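Local coordinates for L-glyceraldehyde 3-phosphate reductase (Clostridium beijerinckii, PDB 6HG6), which reduces aldehydes, furfural among them, and probably draws the hydride from bound NADPH, as aldo-keto reductases generally do, at residues K24-S29 / G56-D61; A98-W103 / Y136-D141; F36-D41 / G67-S72. All coordinates share one frame; numbering follows the deposited sequence.

In the fold
All three contacts belong to one TIM barrel of eight parallel strands. Interaction 1 joins its first two strands, interaction 2 the ends of its third and fourth, and interaction 3 the loops that follow the first two. The centres of interactions 1 and 2 lie about 22 Å apart, yet they touch through Asp61 OD1 and Tyr136 CE1 at 4.0 Å, and both reach the NADPH, by Asp61 and His138. Interaction 3 stays about 7 Å from interaction 1 at the nearest atoms but touches interaction 2, where Met102 CE lies 3.7 Å from Gly71 N. The Phe36 side chain of interaction 3 is about 7 Å from NADPH, near the pocket without touching the cofactor.

Interaction 1: residues K24-S29 / G56-D61; sequences KLPMIS and GITHFD. With NDP (NADPH dihydro-nicotinamide-adenine-dinucleotide phosphate), chain B.
Pro26 and Ser29 meet His59 from two directions, in a contact between 24-29 and 56-61 that has no hydrogen bond across it and rests on packing. The packing begins at Pro26, whose CD lies 3.4 Å from Thr58 OG1 and 3.7 Å from His59 CB; the Pro26 and His59 side chains cross at about a right angle. Ile28 CG2 packs against Ile57 CD1 at 4.0 Å. Ile57 CG2, anti to its backbone N (CG1 has chi1 -58°), turns toward the backbone of 28-29 and stops 3.4 Å from Ile28 O. That carbonyl oxygen is buried here with no polar partner in the model.

The polar side chains touch without bonding each other. Ser29 OG lies at the edge of the imidazole, near its plane, 3.2 Å from His59 CD2. With CG anti to the backbone N (chi1 175°), the His59 ring extends toward Ser29, while Leu25 CD2 approaches the same CD2 obliquely at 4.3 Å. Ser29 OG and His59 ND1 have partners elsewhere, the first in Ser294 OG of the last barrel strand, the second in Leu93 O of the third.

Residues 28-29 and 59-61 lie on the parallel strands of a beta-alpha-beta unit completed by helix 42-54, whereas 24-26 pairs antiparallel with 15-17. Gly56, at positive phi, ends the helix as the C-prime residue of a Schellman motif.

At the far end of 56-61, Asp61 OD2 accepts a 2.6 Å hydrogen bond from the ribose hydroxyl O2D of NADPH. OD2 also forms a salt bridge with Lys97, and OD1 bonds Ser95 OG. The carboxylate is thus gripped at both oxygens, which implies a fixed acceptor for the ribose; the Asp-Lys pairing is consistent with the active-site arrangement of aldo-keto reductases.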
# COMPACT_ATOMS: atom_id res chain seq x y z
N LYS A 24 3.67 12.07 6.46
CA LYS A 24 3.47 12.17 5.01
C LYS A 24 3.95 10.92 4.33
O LYS A 24 5.01 10.35 4.71
CB LYS A 24 4.19 13.40 4.47
CG LYS A 24 3.71 14.71 5.04
CD LYS A 24 4.36 15.84 4.26
CE LYS A 24 3.94 17.18 4.78
NZ LYS A 24 4.44 18.27 3.93
N LEU A 25 3.15 10.45 3.37
CA LEU A 25 3.54 9.33 2.52
C LEU A 25 3.98 9.93 1.18
O LEU A 25 3.45 10.95 0.73
CB LEU A 25 2.36 8.39 2.26
CG LEU A 25 1.68 7.78 3.47
CD1 LEU A 25 0.66 6.73 3.03
CD2 LEU A 25 2.69 7.16 4.41
N PRO A 26 4.91 9.27 0.47
CA PRO A 26 5.18 9.63 -0.92
C PRO A 26 3.87 9.31 -1.68
O PRO A 26 3.19 8.35 -1.31
CB PRO A 26 6.24 8.61 -1.37
CG PRO A 26 5.97 7.39 -0.47
CD PRO A 26 5.59 8.02 0.86
N MET A 27 3.57 10.03 -2.74
CA MET A 27 2.33 9.77 -3.50
C MET A 27 2.41 8.39 -4.15
O MET A 27 1.35 7.82 -4.37
CB MET A 27 2.07 10.86 -4.54
CG MET A 27 1.60 12.11 -3.88
SD MET A 27 1.14 13.34 -5.15
CE MET A 27 -0.37 12.64 -5.81
N ILE A 28 3.61 7.89 -4.39
CA ILE A 28 3.87 6.48 -4.80
C ILE A 28 4.61 5.78 -3.66
O ILE A 28 5.67 6.25 -3.31
CB ILE A 28 4.70 6.35 -6.11
CG1 ILE A 28 4.11 7.14 -7.28
CG2 ILE A 28 4.85 4.89 -6.47
CD1 ILE A 28 2.69 6.75 -7.54
N SER A 29 4.03 4.70 -3.14
CA SER A 29 4.63 3.81 -2.13
C SER A 29 4.98 2.50 -2.82
O SER A 29 4.29 2.14 -3.84
CB SER A 29 3.71 3.58 -0.96
OG SER A 29 3.45 4.80 -0.26
N GLY A 56 12.63 8.84 -4.49
CA GLY A 56 11.87 9.51 -3.41
C GLY A 56 10.79 8.67 -2.81
O GLY A 56 10.08 9.20 -1.94
N ILE A 57 10.70 7.38 -3.14
CA ILE A 57 9.74 6.47 -2.48
C ILE A 57 10.32 6.13 -1.11
O ILE A 57 11.31 5.39 -1.02
CB ILE A 57 9.41 5.24 -3.31
CG1 ILE A 57 8.83 5.70 -4.65
CG2 ILE A 57 8.43 4.41 -2.54
CD1 ILE A 57 8.71 4.58 -5.67
N THR A 58 9.70 6.67 -0.06
CA THR A 58 10.21 6.53 1.32
C THR A 58 9.43 5.47 2.07
O THR A 58 9.74 5.25 3.28
CB THR A 58 10.12 7.87 2.03
OG1 THR A 58 8.77 8.34 1.98
CG2 THR A 58 11.05 8.87 1.41
N HIS A 59 8.37 4.95 1.48
CA HIS A 59 7.47 4.02 2.18
C HIS A 59 7.54 2.65 1.52
O HIS A 59 7.28 2.56 0.31
CB HIS A 59 6.07 4.59 2.27
CG HIS A 59 5.10 3.64 2.85
ND1 HIS A 59 5.47 2.78 3.90
CD2 HIS A 59 3.79 3.43 2.62
CE1 HIS A 59 4.40 2.06 4.23
NE2 HIS A 59 3.35 2.46 3.49
N PHE A 60 7.96 1.67 2.31
CA PHE A 60 8.03 0.24 1.97
C PHE A 60 6.95 -0.47 2.78
O PHE A 60 6.96 -0.41 4.02
CB PHE A 60 9.43 -0.33 2.21
CG PHE A 60 10.43 0.26 1.25
CD1 PHE A 60 11.06 1.45 1.55
CD2 PHE A 60 10.67 -0.32 0.02
CE1 PHE A 60 11.94 2.02 0.66
CE2 PHE A 60 11.56 0.26 -0.89
CZ PHE A 60 12.21 1.42 -0.56
N ASP A 61 6.05 -1.14 2.06
CA ASP A 61 4.88 -1.82 2.68
C ASP A 61 5.11 -3.32 2.65
O ASP A 61 5.34 -3.91 1.58
CB ASP A 61 3.59 -1.44 1.94
CG ASP A 61 2.35 -2.03 2.55
OD1 ASP A 61 1.95 -1.59 3.68
OD2 ASP A 61 1.88 -3.05 1.97
PA NDP B . -0.01 -3.07 -8.84
O1A NDP B . -1.48 -3.11 -9.10
O2A NDP B . 0.81 -1.82 -8.89
O5B NDP B . 0.72 -4.22 -9.69
C5B NDP B . 2.17 -4.35 -9.60
C4B NDP B . 2.66 -5.19 -10.75
O4B NDP B . 2.20 -4.58 -11.99
C3B NDP B . 4.18 -5.33 -10.91
O3B NDP B . 4.73 -6.41 -10.17
C2B NDP B . 4.30 -5.56 -12.41
O2B NDP B . 3.97 -6.92 -12.65
C1B NDP B . 3.21 -4.65 -12.96
N9A NDP B . 3.62 -3.28 -13.25
C8A NDP B . 4.01 -2.31 -12.35
N7A NDP B . 4.26 -1.15 -12.91
C5A NDP B . 4.02 -1.36 -14.26
C6A NDP B . 4.11 -0.51 -15.38
N6A NDP B . 4.48 0.77 -15.31
N1A NDP B . 3.79 -1.03 -16.59
C2A NDP B . 3.43 -2.32 -16.65
N3A NDP B . 3.30 -3.21 -15.67
C4A NDP B . 3.62 -2.66 -14.48
O3 NDP B . 0.22 -3.58 -7.32
PN NDP B . 0.13 -4.99 -6.57
O1N NDP B . 1.43 -5.68 -6.78
O2N NDP B . -1.15 -5.69 -6.87
O5D NDP B . 0.05 -4.47 -5.04
C5D NDP B . 0.98 -3.44 -4.63
C4D NDP B . 1.20 -3.53 -3.14
O4D NDP B . -0.05 -3.33 -2.46
C3D NDP B . 1.67 -4.88 -2.60
O3D NDP B . 3.06 -5.05 -2.83
C2D NDP B . 1.29 -4.72 -1.12
O2D NDP B . 2.25 -3.94 -0.45
C1D NDP B . -0.04 -3.98 -1.20
N1N NDP B . -1.20 -4.90 -1.12
C2N NDP B . -2.01 -4.89 -0.01
C3N NDP B . -2.91 -5.88 0.25
C7N NDP B . -3.75 -5.80 1.51
O7N NDP B . -3.54 -4.91 2.35
N7N NDP B . -4.68 -6.74 1.67
C4N NDP B . -3.02 -7.01 -0.74
C5N NDP B . -2.26 -6.81 -2.00
C6N NDP B . -1.48 -5.77 -2.17
P2B NDP B . 4.70 -7.65 -13.90
O1X NDP B . 6.06 -7.06 -14.21
O2X NDP B . 4.80 -9.10 -13.46
O3X NDP B . 3.70 -7.43 -15.02

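Interaction 2: residues A98-W103 / Y136-D141; sequences AGYKMW and YHHRMD. With NDP (NADPH dihydro-nicotinamide-adenine-dinucleotide phosphate), chain B.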
# COMPACT_ATOMS: atom_id res chain seq x y z
N ALA A 98 -0.80 -7.94 10.43
CA ALA A 98 -1.26 -9.26 10.88
C ALA A 98 -2.78 -9.28 10.73
O ALA A 98 -3.45 -8.25 11.04
CB ALA A 98 -0.83 -9.48 12.31
N GLY A 99 -3.31 -10.39 10.25
CA GLY A 99 -4.78 -10.54 10.14
C GLY A 99 -5.22 -11.57 9.12
O GLY A 99 -6.37 -12.06 9.22
N TYR A 100 -4.35 -11.90 8.17
CA TYR A 100 -4.53 -13.02 7.23
C TYR A 100 -3.73 -14.22 7.75
O TYR A 100 -3.10 -14.13 8.82
CB TYR A 100 -4.14 -12.66 5.78
CG TYR A 100 -5.23 -11.91 5.03
CD1 TYR A 100 -6.35 -12.56 4.56
CD2 TYR A 100 -5.13 -10.54 4.80
CE1 TYR A 100 -7.33 -11.90 3.82
CE2 TYR A 100 -6.11 -9.86 4.09
CZ TYR A 100 -7.22 -10.53 3.63
OH TYR A 100 -8.19 -9.86 2.94
N LYS A 101 -3.76 -15.32 7.01
CA LYS A 101 -3.17 -16.57 7.51
C LYS A 101 -1.65 -16.46 7.43
O LYS A 101 -1.11 -16.14 6.34
CB LYS A 101 -3.65 -17.80 6.76
CG LYS A 101 -3.12 -19.08 7.38
CD LYS A 101 -3.69 -20.27 6.72
CE LYS A 101 -3.19 -21.53 7.35
NZ LYS A 101 -3.96 -22.67 6.83
N MET A 102 -1.00 -16.66 8.57
CA MET A 102 0.47 -16.64 8.63
C MET A 102 1.00 -18.02 9.01
O MET A 102 1.96 -18.46 8.37
CB MET A 102 0.94 -15.59 9.64
CG MET A 102 2.45 -15.55 9.80
SD MET A 102 3.18 -14.87 8.28
CE MET A 102 4.89 -15.29 8.58
N TRP A 103 0.45 -18.67 10.04
CA TRP A 103 0.92 -20.01 10.44
C TRP A 103 -0.29 -20.86 10.76
O TRP A 103 -1.41 -20.32 10.75
CB TRP A 103 1.97 -19.95 11.57
CG TRP A 103 1.51 -19.43 12.90
CD1 TRP A 103 0.86 -20.15 13.87
CD2 TRP A 103 1.72 -18.12 13.45
NE1 TRP A 103 0.61 -19.35 14.96
CE2 TRP A 103 1.13 -18.11 14.74
CE3 TRP A 103 2.27 -16.91 12.98
CZ2 TRP A 103 1.15 -16.98 15.57
CZ3 TRP A 103 2.27 -15.81 13.80
CH2 TRP A 103 1.68 -15.83 15.07
N TYR A 136 -0.54 -2.62 10.95
CA TYR A 136 -1.93 -2.75 10.51
C TYR A 136 -2.61 -4.02 10.98
O TYR A 136 -1.97 -5.08 10.98
CB TYR A 136 -1.98 -2.92 9.00
CG TYR A 136 -1.68 -1.70 8.17
CD1 TYR A 136 -0.40 -1.44 7.71
CD2 TYR A 136 -2.71 -0.91 7.72
CE1 TYR A 136 -0.15 -0.41 6.83
CE2 TYR A 136 -2.48 0.15 6.87
CZ TYR A 136 -1.20 0.39 6.41
OH TYR A 136 -0.97 1.43 5.56
N HIS A 137 -3.89 -3.90 11.32
CA HIS A 137 -4.82 -5.04 11.32
C HIS A 137 -5.13 -5.25 9.82
O HIS A 137 -5.61 -4.34 9.16
CB HIS A 137 -6.03 -4.84 12.21
CG HIS A 137 -6.84 -6.09 12.34
ND1 HIS A 137 -8.21 -6.09 12.51
CD2 HIS A 137 -6.45 -7.39 12.31
CE1 HIS A 137 -8.66 -7.32 12.62
NE2 HIS A 137 -7.60 -8.17 12.49
N HIS A 138 -4.76 -6.41 9.30
CA HIS A 138 -4.71 -6.67 7.84
C HIS A 138 -6.10 -6.80 7.20
O HIS A 138 -6.22 -6.58 5.99
CB HIS A 138 -3.84 -7.90 7.61
CG HIS A 138 -3.23 -8.00 6.26
ND1 HIS A 138 -2.24 -8.92 5.99
CD2 HIS A 138 -3.47 -7.33 5.10
CE1 HIS A 138 -1.90 -8.82 4.73
NE2 HIS A 138 -2.65 -7.87 4.15
N ARG A 139 -7.11 -7.23 7.95
CA ARG A 139 -8.49 -7.35 7.43
C ARG A 139 -9.45 -7.39 8.62
O ARG A 139 -9.01 -7.67 9.76
CB ARG A 139 -8.67 -8.62 6.60
CG ARG A 139 -8.28 -9.91 7.33
CD ARG A 139 -9.08 -11.10 6.93
NE ARG A 139 -8.49 -12.39 7.34
CZ ARG A 139 -8.85 -13.55 6.84
NH1 ARG A 139 -9.83 -13.64 5.96
NH2 ARG A 139 -8.26 -14.66 7.24
N MET A 140 -10.72 -7.18 8.35
CA MET A 140 -11.73 -7.26 9.41
C MET A 140 -11.87 -8.72 9.89
O MET A 140 -11.80 -9.66 9.09
CB MET A 140 -13.07 -6.73 8.91
CG MET A 140 -13.01 -5.28 8.50
SD MET A 140 -14.62 -4.60 8.06
CE MET A 140 -14.96 -5.36 6.47
N ASP A 141 -12.10 -8.90 11.18
CA ASP A 141 -12.46 -10.20 11.76
C ASP A 141 -13.76 -10.01 12.51
O ASP A 141 -13.76 -9.65 13.68
CB ASP A 141 -11.39 -10.72 12.71
CG ASP A 141 -11.76 -12.09 13.25
OD1 ASP A 141 -12.81 -12.63 12.81
OD2 ASP A 141 -11.00 -12.59 14.11
PA NDP B . -0.01 -3.07 -8.84
O1A NDP B . -1.48 -3.11 -9.10
O2A NDP B . 0.81 -1.82 -8.89
O5B NDP B . 0.72 -4.22 -9.69
C5B NDP B . 2.17 -4.35 -9.60
C4B NDP B . 2.66 -5.19 -10.75
O4B NDP B . 2.20 -4.58 -11.99
C3B NDP B . 4.18 -5.33 -10.91
O3B NDP B . 4.73 -6.41 -10.17
C2B NDP B . 4.30 -5.56 -12.41
O2B NDP B . 3.97 -6.92 -12.65
C1B NDP B . 3.21 -4.65 -12.96
N9A NDP B . 3.62 -3.28 -13.25
C8A NDP B . 4.01 -2.31 -12.35
N7A NDP B . 4.26 -1.15 -12.91
C5A NDP B . 4.02 -1.36 -14.26
C6A NDP B . 4.11 -0.51 -15.38
N6A NDP B . 4.48 0.77 -15.31
N1A NDP B . 3.79 -1.03 -16.59
C2A NDP B . 3.43 -2.32 -16.65
N3A NDP B . 3.30 -3.21 -15.67
C4A NDP B . 3.62 -2.66 -14.48
O3 NDP B . 0.22 -3.58 -7.32
PN NDP B . 0.13 -4.99 -6.57
O1N NDP B . 1.43 -5.68 -6.78
O2N NDP B . -1.15 -5.69 -6.87
O5D NDP B . 0.05 -4.47 -5.04
C5D NDP B . 0.98 -3.44 -4.63
C4D NDP B . 1.20 -3.53 -3.14
O4D NDP B . -0.05 -3.33 -2.46
C3D NDP B . 1.67 -4.88 -2.60
O3D NDP B . 3.06 -5.05 -2.83
C2D NDP B . 1.29 -4.72 -1.12
O2D NDP B . 2.25 -3.94 -0.45
C1D NDP B . -0.04 -3.98 -1.20
N1N NDP B . -1.20 -4.90 -1.12
C2N NDP B . -2.01 -4.89 -0.01
C3N NDP B . -2.91 -5.88 0.25
C7N NDP B . -3.75 -5.80 1.51
O7N NDP B . -3.54 -4.91 2.35
N7N NDP B . -4.68 -6.74 1.67
C4N NDP B . -3.02 -7.01 -0.74
C5N NDP B . -2.26 -6.81 -2.00
C6N NDP B . -1.48 -5.77 -2.17
P2B NDP B . 4.70 -7.65 -13.90
O1X NDP B . 6.06 -7.06 -14.21
O2X NDP B . 4.80 -9.10 -13.46
O3X NDP B . 3.70 -7.43 -15.02
O HOH W 1 -8.21 -10.41 10.89
O HOH W 2 -1.63 -11.00 7.73
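Ala98 and His137 form a parallel bridge where TIM-barrel strands 93-98 and 132-137 end at the cofactor pocket. Ala98 N donates to Tyr136 O at 3.1 Å, and His138 N donates to Ala98 O at 2.9 Å. Gly99 then comes close to His138, their CA atoms 4.5 Å apart; its backbone angles call for glycine, and a CB would clash with His138 N.

The Tyr100 ring is the hub of the side-chain packing. Its edge meets the His138 face in a T-shaped stack, the planes at 89°, with CD2 standing 3.4 Å above the centre of the imidazole. Arg139 CG, between the backbone N and the carbonyl carbon (chi1 55°), brings its chain over one Tyr100 face in a CH-pi contact, with the guanidinium nearly parallel to the ring, 21° apart. In the guanidinium plane, Arg139 NE donates to Gly99 O at 2.9 Å, and NH2 forms a salt bridge with Asp109.

A water accepts from Tyr100 N and also bonds His138 ND1. These contacts would restrict the turn of the His138 ring and favour the position of NE2, 3.4 Å from NADPH N7N, consistent with the histidine of the aldo-keto reductase tetrad.

Interaction 3: residues F36-D41 / G67-S72; sequences FGSNAD and GPVPGS. With EDO (1,2-ethanediol), chain F; EDO (1,2-ethanediol), chain E.
Ser38 grips Pro68 O twice, and these are the direct hydrogen bonds between 36-41 and 67-72. Its backbone N donates at 2.9 Å, nearly straight (161° at the hydrogen) but tilted from the carbonyl plane. Its OG donates at 3.2 Å, in that plane and on a lone pair. OG sits beside the backbone N, anti to the carbonyl carbon (chi1 -54°), a rotation that lets both donors of one residue converge on a single oxygen. A water adds a third bond to Pro68 O and accepts from Asn39 N.

Close packing accompanies these bonds. Gly37 CA lies 3.8 Å from Gly67 CA and 3.3 Å from Ser72 OG, and a CB on Gly37 would clash with Pro68 O. Ser38 OG also rests 3.3 Å from Val69 CB.

Both segments are loops that follow the first two strands of the TIM barrel and lead into helices 42-54 and 72-85. A type I turn spans Gly37 to Ala40, and a type II turn spans Val69 to Ser72 with Gly71 as the N-cap of helix 72-85. A cis peptide precedes Pro68. The second turn is closed on Val69 O, which accepts from Ser72 N and, at 2.6 Å, from Ser72 OG.

A water and an ethanediol also bridge the segments. The water accepts from Phe36 N and lies 2.8 Å from Gly67 O, to which it may donate. The 1,2-ethanediol, probably from the crystallisation liquor, donates through O2 to Gly67 O at 2.7 Å while its O1 takes a weak bond from Gly37 N. Asn76 ND2 of helix 72-85 bonds Phe36 O.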
# COMPACT_ATOMS: atom_id res chain seq x y z
N PHE A 36 9.64 -10.55 -3.73
CA PHE A 36 10.58 -10.47 -2.57
C PHE A 36 10.59 -11.77 -1.76
O PHE A 36 11.05 -11.75 -0.60
CB PHE A 36 10.22 -9.27 -1.69
CG PHE A 36 10.67 -8.00 -2.37
CD1 PHE A 36 9.90 -7.44 -3.38
CD2 PHE A 36 11.82 -7.37 -1.96
CE1 PHE A 36 10.32 -6.28 -4.02
CE2 PHE A 36 12.24 -6.21 -2.61
CZ PHE A 36 11.50 -5.69 -3.64
N GLY A 37 10.09 -12.84 -2.36
CA GLY A 37 9.94 -14.13 -1.68
C GLY A 37 11.16 -15.02 -1.77
O GLY A 37 12.26 -14.61 -2.23
N SER A 38 10.96 -16.25 -1.33
CA SER A 38 12.02 -17.27 -1.22
C SER A 38 12.72 -17.49 -2.55
O SER A 38 13.91 -17.83 -2.53
CB SER A 38 11.41 -18.55 -0.75
OG SER A 38 10.70 -18.37 0.42
N ASN A 39 11.97 -17.41 -3.65
CA ASN A 39 12.45 -17.72 -5.03
C ASN A 39 13.00 -16.47 -5.73
O ASN A 39 13.52 -16.64 -6.83
CB ASN A 39 11.33 -18.30 -5.89
CG ASN A 39 10.96 -19.69 -5.44
OD1 ASN A 39 11.83 -20.55 -5.32
ND2 ASN A 39 9.68 -19.90 -5.16
N ALA A 40 12.93 -15.30 -5.11
CA ALA A 40 13.37 -14.01 -5.70
C ALA A 40 14.91 -13.91 -5.70
O ALA A 40 15.57 -14.53 -4.87
CB ALA A 40 12.73 -12.86 -4.97
N ASP A 41 15.44 -13.21 -6.67
CA ASP A 41 16.89 -12.96 -6.79
C ASP A 41 17.23 -11.80 -5.85
O ASP A 41 16.60 -10.72 -5.98
CB ASP A 41 17.25 -12.58 -8.21
CG ASP A 41 18.71 -12.22 -8.36
OD1 ASP A 41 19.58 -13.16 -8.30
OD2 ASP A 41 18.99 -11.02 -8.52
N GLY A 67 5.48 -13.16 0.50
CA GLY A 67 6.50 -14.09 -0.03
C GLY A 67 6.13 -14.42 -1.47
O GLY A 67 6.04 -13.52 -2.30
N PRO A 68 5.82 -15.68 -1.81
CA PRO A 68 5.83 -16.76 -0.87
C PRO A 68 7.20 -17.19 -0.39
O PRO A 68 8.17 -17.13 -1.13
CB PRO A 68 5.16 -17.95 -1.59
CG PRO A 68 5.47 -17.66 -3.02
CD PRO A 68 5.37 -16.15 -3.12
N VAL A 69 6.72 -18.05 0.49
CA VAL A 69 6.84 -18.57 1.84
C VAL A 69 6.51 -17.36 2.69
O VAL A 69 7.13 -16.31 2.57
CB VAL A 69 8.08 -19.39 2.10
CG1 VAL A 69 8.61 -19.20 3.46
CG2 VAL A 69 7.80 -20.81 1.64
N PRO A 70 5.40 -17.44 3.46
CA PRO A 70 5.07 -16.39 4.42
C PRO A 70 6.30 -16.04 5.25
O PRO A 70 6.98 -16.98 5.71
CB PRO A 70 3.99 -17.08 5.24
CG PRO A 70 3.27 -17.88 4.20
CD PRO A 70 4.43 -18.55 3.50
N GLY A 71 6.58 -14.75 5.38
CA GLY A 71 7.73 -14.22 6.13
C GLY A 71 8.98 -13.97 5.29
O GLY A 71 9.87 -13.26 5.79
N SER A 72 9.08 -14.53 4.10
CA SER A 72 10.29 -14.41 3.27
C SER A 72 10.52 -12.96 2.86
O SER A 72 11.68 -12.55 2.79
CB SER A 72 10.30 -15.37 2.09
OG SER A 72 9.11 -15.26 1.33
C1 EDO F . 8.09 -14.01 -4.66
O1 EDO F . 9.39 -13.85 -5.09
C2 EDO F . 7.10 -13.51 -5.62
O2 EDO F . 5.95 -13.09 -4.94
C1 EDO E . 17.45 -14.32 -1.53
O1 EDO E . 17.93 -13.71 -0.34
C2 EDO E . 16.43 -15.37 -1.30
O2 EDO E . 15.10 -14.99 -1.62
O HOH W 3 7.26 -10.98 -2.12
O HOH W 4 8.93 -16.70 -3.87